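Long-range contacts in spectinomycin phosphotransferase (Legionella pneumophila, PDB 3I1A), which probably transfers a phosphate group from a nucleotide to the antibiotic spectinomycin, acting as a resistance factor: residues His24-Ile29 and Tyr40-Glu45; Ile78-Thr83 and Ile98-Ile103; Asp168-Ala173 and Gln304-Ser309. All blocks are in the same frame, centred on the assembly; numbering follows the deposited sequence. Where two conformers were deposited one is given.

Contacts 1 and 2 belong to the same five-stranded antiparallel sheet, in the N-terminal lobe of a protein-kinase-like fold. Their centres lie 13 Å apart, and they touch where Gln41 meets Phe102. Contact 1 pairs edge strand 25-29 with its hairpin partner; Ile29 packs beside Phe50, which binds ADP and AMP. Contact 2 joins a loop to the end of strand 95-101 and holds Pro101 and Ile103, two further nucleotide-binding residues. No nucleotide is bound in this model. Contact 3 is separate: its helices lie away from the known binding residues. Its centre is 38 Å from that of contact 1 and 39 Å from that of contact 2, with nearest atoms about 17 and 21 Å away.

Contact 1. Residues His24-Ile29 and Tyr40-Glu45; sequences HTAQFI and YQADSE
Residues Thr25-Ile29 and Tyr40-Asp43 run antiparallel, with Gln27 and Gln41 as a hydrogen-bonded pair joined by two N-H...O bonds of 2.8 Å each (Gln27 N to Gln41 O, Gln41 N to Gln27 O). Asp43 is held from two residues: its N donates to Thr25 O, and its O accepts from His24 N at 2.9 Å. The same Asp43 O sits over the centre of the His24 ring, 3.3 Å above its plane. His24 CG takes the crowded position between the backbone N and the carbonyl carbon (chi1 55°). Glu45 CG lies 3.4 Å from His24 CD2.

The two strands form the first beta hairpin of the kinase-like N-terminal lobe. On one face Ala26 lies beside Ala42, and Phe28 CD1 stands 3.9 Å above the Tyr40 ring, toward its rim. The ring planes are 59° apart. Tyr40 and Ala42 also meet helix 10-19 on this face. On the other face Gln41 NE2 donates to the syn lone pair of Asp43 OD2 (2.9 Å), while Asp43 OD1 is hydrogen-bonded to Ser48 OG.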
loop_
_atom_site.group_PDB
_atom_site.type_symbol
_atom_site.label_atom_id
_atom_site.label_comp_id
_atom_site.label_asym_id
_atom_site.label_seq_id
_atom_site.Cartn_x
_atom_site.Cartn_y
_atom_site.Cartn_z
ATOM N N HIS A 24 -7.697 24.294 20.067
ATOM C CA HIS A 24 -8.840 25.164 20.299
ATOM C C HIS A 24 -10.066 24.664 19.559
ATOM O O HIS A 24 -11.173 25.113 19.813
ATOM C CB HIS A 24 -8.496 26.601 19.869
ATOM C CG HIS A 24 -8.012 26.718 18.454
ATOM N ND1 HIS A 24 -8.816 26.454 17.364
ATOM C CD2 HIS A 24 -6.802 27.065 17.951
ATOM C CE1 HIS A 24 -8.121 26.631 16.252
ATOM N NE2 HIS A 24 -6.896 27.003 16.581
ATOM N N THR A 25 -9.871 23.712 18.657
ATOM C CA THR A 25 -10.991 23.171 17.907
ATOM C C THR A 25 -10.657 21.787 17.356
ATOM O O THR A 25 -9.590 21.576 16.778
ATOM C CB THR A 25 -11.387 24.122 16.742
ATOM O OG1 THR A 25 -12.670 23.747 16.226
ATOM C CG2 THR A 25 -10.357 24.068 15.631
ATOM N N ALA A 26 -11.577 20.848 17.551
ATOM C CA ALA A 26 -11.400 19.477 17.083
ATOM C C ALA A 26 -12.678 19.017 16.392
ATOM O O ALA A 26 -13.778 19.266 16.870
ATOM C CB ALA A 26 -11.074 18.555 18.248
ATOM N N GLN A 27 -12.528 18.332 15.269
ATOM C CA GLN A 27 -13.684 17.890 14.515
ATOM C C GLN A 27 -13.485 16.497 13.920
ATOM O O GLN A 27 -12.420 16.187 13.384
ATOM C CB GLN A 27 -13.955 18.916 13.409
ATOM C CG GLN A 27 -15.158 18.638 12.550
ATOM C CD GLN A 27 -15.370 19.723 11.512
ATOM O OE1 GLN A 27 -15.493 20.906 11.848
ATOM N NE2 GLN A 27 -15.419 19.329 10.243
ATOM N N PHE A 28 -14.513 15.659 14.020
ATOM C CA PHE A 28 -14.438 14.304 13.472
ATOM C C PHE A 28 -14.380 14.386 11.957
ATOM O O PHE A 28 -15.098 15.183 11.361
ATOM C CB PHE A 28 -15.666 13.492 13.886
ATOM C CG PHE A 28 -15.731 12.118 13.266
ATOM C CD1 PHE A 28 -14.684 11.215 13.421
ATOM C CD2 PHE A 28 -16.857 11.720 12.543
ATOM C CE1 PHE A 28 -14.751 9.930 12.868
ATOM C CE2 PHE A 28 -16.936 10.438 11.986
ATOM C CZ PHE A 28 -15.873 9.541 12.153
ATOM N N ILE A 29 -13.525 13.566 11.346
ATOM C CA ILE A 29 -13.371 13.528 9.892
ATOM C C ILE A 29 -14.110 12.302 9.363
ATOM O O ILE A 29 -13.668 11.172 9.564
ATOM C CB ILE A 29 -11.889 13.398 9.475
ATOM C CG1 ILE A 29 -11.087 14.592 9.987
ATOM C CG2 ILE A 29 -11.785 13.294 7.957
ATOM C CD1 ILE A 29 -9.621 14.500 9.677
ATOM N N TYR A 40 -9.613 12.553 13.176
ATOM C CA TYR A 40 -10.078 13.854 13.619
ATOM C C TYR A 40 -9.098 14.930 13.210
ATOM O O TYR A 40 -7.897 14.659 13.075
ATOM C CB TYR A 40 -10.167 13.902 15.154
ATOM C CG TYR A 40 -11.102 12.921 15.823
ATOM C CD1 TYR A 40 -10.725 11.596 16.032
ATOM C CD2 TYR A 40 -12.371 13.332 16.252
ATOM C CE1 TYR A 40 -11.591 10.696 16.650
ATOM C CE2 TYR A 40 -13.241 12.449 16.866
ATOM C CZ TYR A 40 -12.846 11.129 17.060
ATOM O OH TYR A 40 -13.716 10.248 17.643
ATOM N N GLN A 41 -9.605 16.148 13.019
ATOM C CA GLN A 41 -8.741 17.287 12.716
ATOM C C GLN A 41 -8.763 18.132 13.982
ATOM O O GLN A 41 -9.834 18.555 14.436
ATOM C CB GLN A 41 -9.262 18.132 11.545
ATOM C CG GLN A 41 -8.385 19.379 11.294
ATOM C CD GLN A 41 -8.970 20.329 10.257
ATOM O OE1 GLN A 41 -9.246 19.933 9.127
ATOM N NE2 GLN A 41 -9.154 21.594 10.641
ATOM N N ALA A 42 -7.590 18.358 14.567
ATOM C CA ALA A 42 -7.485 19.154 15.783
ATOM C C ALA A 42 -6.493 20.283 15.507
ATOM O O ALA A 42 -5.344 20.036 15.148
ATOM C CB ALA A 42 -7.006 18.281 16.941
ATOM N N ASP A 43 -6.939 21.517 15.692
ATOM C CA ASP A 43 -6.099 22.682 15.412
ATOM C C ASP A 43 -5.603 23.462 16.620
ATOM O O ASP A 43 -6.370 23.746 17.547
ATOM C CB ASP A 43 -6.866 23.650 14.508
ATOM C CG ASP A 43 -7.413 22.979 13.275
ATOM O OD1 ASP A 43 -6.608 22.543 12.431
ATOM O OD2 ASP A 43 -8.650 22.884 13.156
ATOM N N SER A 44 -4.311 23.797 16.595
ATOM C CA SER A 44 -3.690 24.603 17.640
ATOM C C SER A 44 -3.620 25.981 17.011
ATOM O O SER A 44 -3.551 26.099 15.782
ATOM C CB SER A 44 -2.264 24.134 17.944
ATOM O OG SER A 44 -1.356 24.541 16.929
ATOM N N GLU A 45 -3.644 27.025 17.831
ATOM C CA GLU A 45 -3.572 28.386 17.302
ATOM C C GLU A 45 -2.340 28.534 16.411
ATOM O O GLU A 45 -2.249 29.460 15.608
ATOM C CB GLU A 45 -3.519 29.399 18.455
ATOM C CG GLU A 45 -4.770 29.382 19.324
ATOM C CD GLU A 45 -4.741 30.389 20.457
ATOM O OE1 GLU A 45 -4.451 31.576 20.197
ATOM O OE2 GLU A 45 -5.025 29.998 21.612
#

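Contact 2. Residues Ile78-Thr83 and Ile98-Ile103; sequences IFPIHT and IAYPFI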
loop_
_atom_site.group_PDB
_atom_site.type_symbol
_atom_site.label_atom_id
_atom_site.label_comp_id
_atom_site.label_asym_id
_atom_site.label_seq_id
_atom_site.Cartn_x
_atom_site.Cartn_y
_atom_site.Cartn_z
ATOM N N ILE A 78 6.426 10.288 7.368
ATOM C CA ILE A 78 5.692 11.311 8.095
ATOM C C ILE A 78 5.457 10.615 9.423
ATOM O O ILE A 78 4.539 9.805 9.550
ATOM C CB ILE A 78 4.359 11.665 7.443
ATOM C CG1 ILE A 78 4.624 12.323 6.083
ATOM C CG2 ILE A 78 3.578 12.637 8.359
ATOM C CD1 ILE A 78 3.381 12.483 5.232
ATOM N N PHE A 79 6.318 10.909 10.398
ATOM C CA PHE A 79 6.233 10.293 11.723
ATOM C C PHE A 79 5.203 10.943 12.623
ATOM O O PHE A 79 4.884 12.128 12.481
ATOM C CB PHE A 79 7.563 10.383 12.475
ATOM C CG PHE A 79 8.688 9.633 11.828
ATOM C CD1 PHE A 79 9.672 10.307 11.091
ATOM C CD2 PHE A 79 8.770 8.255 11.962
ATOM C CE1 PHE A 79 10.733 9.606 10.495
ATOM C CE2 PHE A 79 9.817 7.547 11.370
ATOM C CZ PHE A 79 10.805 8.231 10.633
ATOM N N PRO A 80 4.668 10.161 13.575
ATOM C CA PRO A 80 3.681 10.686 14.513
ATOM C C PRO A 80 4.367 11.733 15.368
ATOM O O PRO A 80 5.602 11.729 15.495
ATOM C CB PRO A 80 3.334 9.482 15.388
ATOM C CG PRO A 80 3.515 8.321 14.487
ATOM C CD PRO A 80 4.762 8.691 13.660
ATOM N N ILE A 81 3.567 12.623 15.942
ATOM C CA ILE A 81 4.085 13.624 16.868
ATOM C C ILE A 81 4.404 12.814 18.140
ATOM O O ILE A 81 3.632 11.931 18.519
ATOM C CB ILE A 81 2.992 14.678 17.205
ATOM C CG1 ILE A 81 2.599 15.468 15.951
ATOM C CG2 ILE A 81 3.485 15.624 18.308
ATOM C CD1 ILE A 81 3.756 16.178 15.287
ATOM N N HIS A 82 5.534 13.084 18.790
ATOM C CA HIS A 82 5.900 12.365 20.003
ATOM C C HIS A 82 5.047 12.778 21.189
ATOM O O HIS A 82 4.701 13.962 21.321
ATOM C CB HIS A 82 7.343 12.676 20.407
ATOM C CG HIS A 82 8.379 12.102 19.501
ATOM N ND1 HIS A 82 8.161 11.871 18.163
ATOM C CD2 HIS A 82 9.676 11.792 19.730
ATOM C CE1 HIS A 82 9.277 11.443 17.603
ATOM N NE2 HIS A 82 10.213 11.387 18.533
ATOM N N THR A 83 4.731 11.824 22.066
ATOM C CA THR A 83 3.987 12.144 23.281
ATOM C C THR A 83 5.026 12.778 24.202
ATOM O O THR A 83 6.204 12.788 23.866
ATOM C CB THR A 83 3.445 10.906 23.983
ATOM O OG1 THR A 83 4.536 10.154 24.543
ATOM C CG2 THR A 83 2.659 10.045 22.993
ATOM N N ILE A 98 -2.958 8.345 18.067
ATOM C CA ILE A 98 -1.750 8.520 17.236
ATOM C C ILE A 98 -1.924 9.898 16.669
ATOM O O ILE A 98 -2.886 10.150 15.931
ATOM C CB ILE A 98 -1.669 7.574 16.012
ATOM C CG1 ILE A 98 -1.981 6.128 16.399
ATOM C CG2 ILE A 98 -0.250 7.637 15.446
ATOM C CD1 ILE A 98 -0.879 5.437 17.092
ATOM N N ALA A 99 -1.009 10.805 16.993
ATOM C CA ALA A 99 -1.136 12.171 16.502
ATOM C C ALA A 99 -0.101 12.499 15.425
ATOM O O ALA A 99 1.065 12.121 15.541
ATOM C CB ALA A 99 -1.004 13.137 17.674
ATOM N N TYR A 100 -0.563 13.172 14.371
ATOM C CA TYR A 100 0.286 13.602 13.257
ATOM C C TYR A 100 0.040 15.045 12.878
ATOM O O TYR A 100 -1.042 15.606 13.115
ATOM C CB TYR A 100 0.018 12.805 11.970
ATOM C CG TYR A 100 0.298 11.339 12.023
ATOM C CD1 TYR A 100 -0.699 10.437 12.378
ATOM C CD2 TYR A 100 1.557 10.838 11.679
ATOM C CE1 TYR A 100 -0.458 9.061 12.385
ATOM C CE2 TYR A 100 1.816 9.470 11.687
ATOM C CZ TYR A 100 0.807 8.587 12.037
ATOM O OH TYR A 100 1.042 7.229 12.028
ATOM N N PRO A 101 1.049 15.677 12.267
ATOM C CA PRO A 101 0.835 17.062 11.858
ATOM C C PRO A 101 -0.129 16.907 10.662
ATOM O O PRO A 101 -0.028 15.926 9.922
ATOM C CB PRO A 101 2.241 17.513 11.449
ATOM C CG PRO A 101 2.882 16.239 10.963
ATOM C CD PRO A 101 2.434 15.246 12.010
ATOM N N PHE A 102 -1.077 17.828 10.500
ATOM C CA PHE A 102 -2.036 17.752 9.389
ATOM C C PHE A 102 -1.367 18.331 8.142
ATOM O O PHE A 102 -1.358 19.543 7.929
ATOM C CB PHE A 102 -3.306 18.545 9.727
ATOM C CG PHE A 102 -4.517 18.117 8.945
ATOM C CD1 PHE A 102 -5.730 18.782 9.097
ATOM C CD2 PHE A 102 -4.449 17.050 8.052
ATOM C CE1 PHE A 102 -6.861 18.392 8.368
ATOM C CE2 PHE A 102 -5.576 16.653 7.319
ATOM C CZ PHE A 102 -6.782 17.328 7.480
ATOM N N ILE A 103 -0.809 17.447 7.320
ATOM C CA ILE A 103 -0.088 17.854 6.115
ATOM C C ILE A 103 -0.741 17.482 4.788
ATOM O O ILE A 103 -1.387 16.437 4.665
ATOM C CB ILE A 103 1.341 17.253 6.116
ATOM C CG1 ILE A 103 2.148 17.821 7.287
ATOM C CG2 ILE A 103 2.040 17.535 4.788
ATOM C CD1 ILE A 103 2.315 19.334 7.258
HETATM O O HOH W 1 3.909 7.318 10.320
HETATM O O HOH W 2 1.414 10.223 18.334
#
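The Tyr100 ring has Pro80 over one face and the carbonyl oxygen of Ile78 at its edge. Pro80 CG comes within 3.5 Å of Tyr100 CE2, and the two side chains lie side by side, pointing the same way. Ile78 O approaches CE2 of Tyr100 near the ring plane, also at 3.5 Å. This is the point where the last long strand of the kinase-like N-terminal lobe, 95-101, runs into the linker to the rest of the protein. Pro101 and Ile103 bind ADP and AMP in this enzyme, as linker residues do in protein kinases.

The loop 78-83 lies across the strand and is not a strand itself. One direct backbone bond joins them: Ile81 N donates to Ala99 O at 2.6 Å. The bond is fairly straight (163° at the hydrogen), but the donor is tilted 27° from the carbonyl plane. Pro80 CG also packs on Ile98 CG2, and helix 61-71 adds Ile66 against Pro80. Ile81 CG1 is anti to the carbonyl carbon (chi1 -64°), and the Ile81 CD1 it carries reaches Pro101 CD at 3.7 Å.

Two waters add further links. Ala99 N donates to a water that lies 2.8 Å from Ile81 O, joining backbone to backbone. The second joins backbone to side chain: it donates to Ile78 O at 2.7 Å. The oxygen of this water also accepts a weak bond from Tyr100 OH, 3.3 Å away.

Contact 3. Residues Asp168-Ala173 and Gln304-Ser309; sequences DKLTAA and QSRLES
Asp168 CG sits between the backbone N and the carbonyl carbon (chi1 72°), and the Arg306 chain bends at chi3 (71°), which sets NE off the straight line of the chain. The two side chains meet tip to tip. The guanidinium grips the carboxylate end-on, in a two-pronged salt bridge. Arg306 NH1 donates to the syn lone pair of Asp168 OD2 at 2.7 Å. Arg306 NH2 donates to Asp168 OD1 at 3.1 Å. The two groups are nearly coplanar, with planes 17° apart.

Asp168 is also the N-cap of helix 169-180: Asp168 OD1 accepts from Thr171 N at 2.9 Å. One carboxylate therefore serves the helix start and the salt bridge together. The helix N-terminus and the guanidinium would both favour its negative charge.

Leu170 adds the apolar part. Leu170 CB lies 3.6 Å above one face of the Arg306 guanidinium, toward the rim. Leu170 CD1 packs on Arg306 CB at 3.7 Å, and Leu170 CD2 is 4.2 Å from Leu307 CD1.

The rest of the polar network comes from nearby. Arg306 NE hydrogen-bonds to Asp295 O, NH2 to Leu296 O and NH1 to Asn303 OD1, so all five guanidinium N-H groups have a partner. Thr171 OG1 hydrogen-bonds to the same Leu296 O. Helices 169-180 and 303-315 run nearly parallel here, axes 10.6 Å apart, and both meet the C-terminal end of helix 274-297 at Leu296.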
loop_
_atom_site.group_PDB
_atom_site.type_symbol
_atom_site.label_atom_id
_atom_site.label_comp_id
_atom_site.label_asym_id
_atom_site.label_seq_id
_atom_site.Cartn_x
_atom_site.Cartn_y
_atom_site.Cartn_z
ATOM N N ASP A 168 -26.879 -8.702 -14.080
ATOM C CA ASP A 168 -27.287 -7.314 -14.287
ATOM C C ASP A 168 -26.332 -6.677 -15.305
ATOM O O ASP A 168 -25.440 -7.342 -15.820
ATOM C CB ASP A 168 -27.363 -6.514 -12.961
ATOM C CG ASP A 168 -26.010 -6.175 -12.332
ATOM O OD1 ASP A 168 -24.949 -6.667 -12.779
ATOM O OD2 ASP A 168 -26.022 -5.382 -11.343
ATOM N N LYS A 169 -26.547 -5.404 -15.620
ATOM C CA LYS A 169 -25.737 -4.698 -16.607
ATOM C C LYS A 169 -24.240 -4.764 -16.362
ATOM O O LYS A 169 -23.458 -5.058 -17.275
ATOM C CB LYS A 169 -26.165 -3.217 -16.661
ATOM C CG LYS A 169 -25.568 -2.419 -17.841
ATOM C CD LYS A 169 -25.997 -0.937 -17.731
ATOM C CE LYS A 169 -25.485 -0.062 -18.867
ATOM N NZ LYS A 169 -25.711 1.376 -18.524
ATOM N N LEU A 170 -23.834 -4.465 -15.133
ATOM C CA LEU A 170 -22.410 -4.471 -14.833
ATOM C C LEU A 170 -21.799 -5.866 -14.906
ATOM O O LEU A 170 -20.719 -6.041 -15.450
ATOM C CB LEU A 170 -22.180 -3.849 -13.473
ATOM C CG LEU A 170 -22.273 -2.328 -13.565
ATOM C CD1 LEU A 170 -22.094 -1.729 -12.157
ATOM C CD2 LEU A 170 -21.194 -1.803 -14.511
ATOM N N THR A 171 -22.507 -6.861 -14.385
ATOM C CA THR A 171 -21.993 -8.229 -14.441
ATOM C C THR A 171 -21.841 -8.701 -15.882
ATOM O O THR A 171 -20.845 -9.325 -16.236
ATOM C CB THR A 171 -22.920 -9.202 -13.704
ATOM O OG1 THR A 171 -22.908 -8.880 -12.312
ATOM C CG2 THR A 171 -22.441 -10.640 -13.893
ATOM N N ALA A 172 -22.824 -8.394 -16.723
ATOM C CA ALA A 172 -22.745 -8.798 -18.127
ATOM C C ALA A 172 -21.603 -8.094 -18.862
ATOM O O ALA A 172 -20.917 -8.690 -19.709
ATOM C CB ALA A 172 -24.088 -8.513 -18.852
ATOM N N ALA A 173 -21.394 -6.814 -18.565
ATOM C CA ALA A 173 -20.325 -6.054 -19.213
ATOM C C ALA A 173 -18.961 -6.621 -18.790
ATOM O O ALA A 173 -18.033 -6.742 -19.607
ATOM C CB ALA A 173 -20.434 -4.566 -18.833
ATOM N N GLN A 304 -22.582 2.202 -8.235
ATOM C CA GLN A 304 -21.641 3.274 -8.522
ATOM C C GLN A 304 -20.246 2.765 -8.146
ATOM O O GLN A 304 -19.267 2.993 -8.854
ATOM C CB GLN A 304 -22.031 4.511 -7.707
ATOM C CG GLN A 304 -23.392 5.101 -8.128
ATOM C CD GLN A 304 -24.581 4.148 -7.916
ATOM O OE1 GLN A 304 -24.817 3.650 -6.805
ATOM N NE2 GLN A 304 -25.339 3.900 -8.982
ATOM N N SER A 305 -20.173 2.056 -7.024
ATOM C CA SER A 305 -18.917 1.498 -6.538
ATOM C C SER A 305 -18.429 0.356 -7.430
ATOM O O SER A 305 -17.229 0.209 -7.669
ATOM C CB SER A 305 -19.093 1.003 -5.104
ATOM O OG SER A 305 -19.347 2.096 -4.234
ATOM N N ARG A 306 -19.361 -0.460 -7.908
ATOM C CA ARG A 306 -19.012 -1.554 -8.801
ATOM C C ARG A 306 -18.509 -1.001 -10.131
ATOM O O ARG A 306 -17.619 -1.572 -10.726
ATOM C CB ARG A 306 -20.207 -2.477 -9.026
ATOM C CG ARG A 306 -20.473 -3.379 -7.835
ATOM C CD ARG A 306 -21.783 -4.136 -7.994
ATOM N NE ARG A 306 -21.726 -5.173 -9.030
ATOM C CZ ARG A 306 -22.722 -5.460 -9.866
ATOM N NH1 ARG A 306 -23.867 -4.786 -9.809
ATOM N NH2 ARG A 306 -22.579 -6.439 -10.750
ATOM N N LEU A 307 -19.092 0.099 -10.616
ATOM C CA LEU A 307 -18.593 0.674 -11.876
ATOM C C LEU A 307 -17.153 1.154 -11.664
ATOM O O LEU A 307 -16.327 1.068 -12.567
ATOM C CB LEU A 307 -19.465 1.859 -12.341
ATOM C CG LEU A 307 -19.047 2.629 -13.616
ATOM C CD1 LEU A 307 -18.900 1.731 -14.869
ATOM C CD2 LEU A 307 -20.136 3.672 -13.884
ATOM N N GLU A 308 -16.833 1.687 -10.490
ATOM C CA GLU A 308 -15.444 2.129 -10.282
ATOM C C GLU A 308 -14.502 0.931 -10.350
ATOM O O GLU A 308 -13.418 1.016 -10.943
ATOM C CB GLU A 308 -15.278 2.839 -8.935
ATOM C CG GLU A 308 -16.092 4.126 -8.830
ATOM C CD GLU A 308 -15.857 4.887 -7.532
ATOM O OE1 GLU A 308 -15.870 4.265 -6.444
ATOM O OE2 GLU A 308 -15.682 6.124 -7.607
ATOM N N SER A 309 -14.915 -0.180 -9.743
ATOM C CA SER A 309 -14.103 -1.406 -9.777
ATOM C C SER A 309 -13.907 -1.842 -11.236
ATOM O O SER A 309 -12.817 -2.238 -11.618
ATOM C CB SER A 309 -14.795 -2.535 -9.025
ATOM O OG SER A 309 -14.912 -2.232 -7.649
#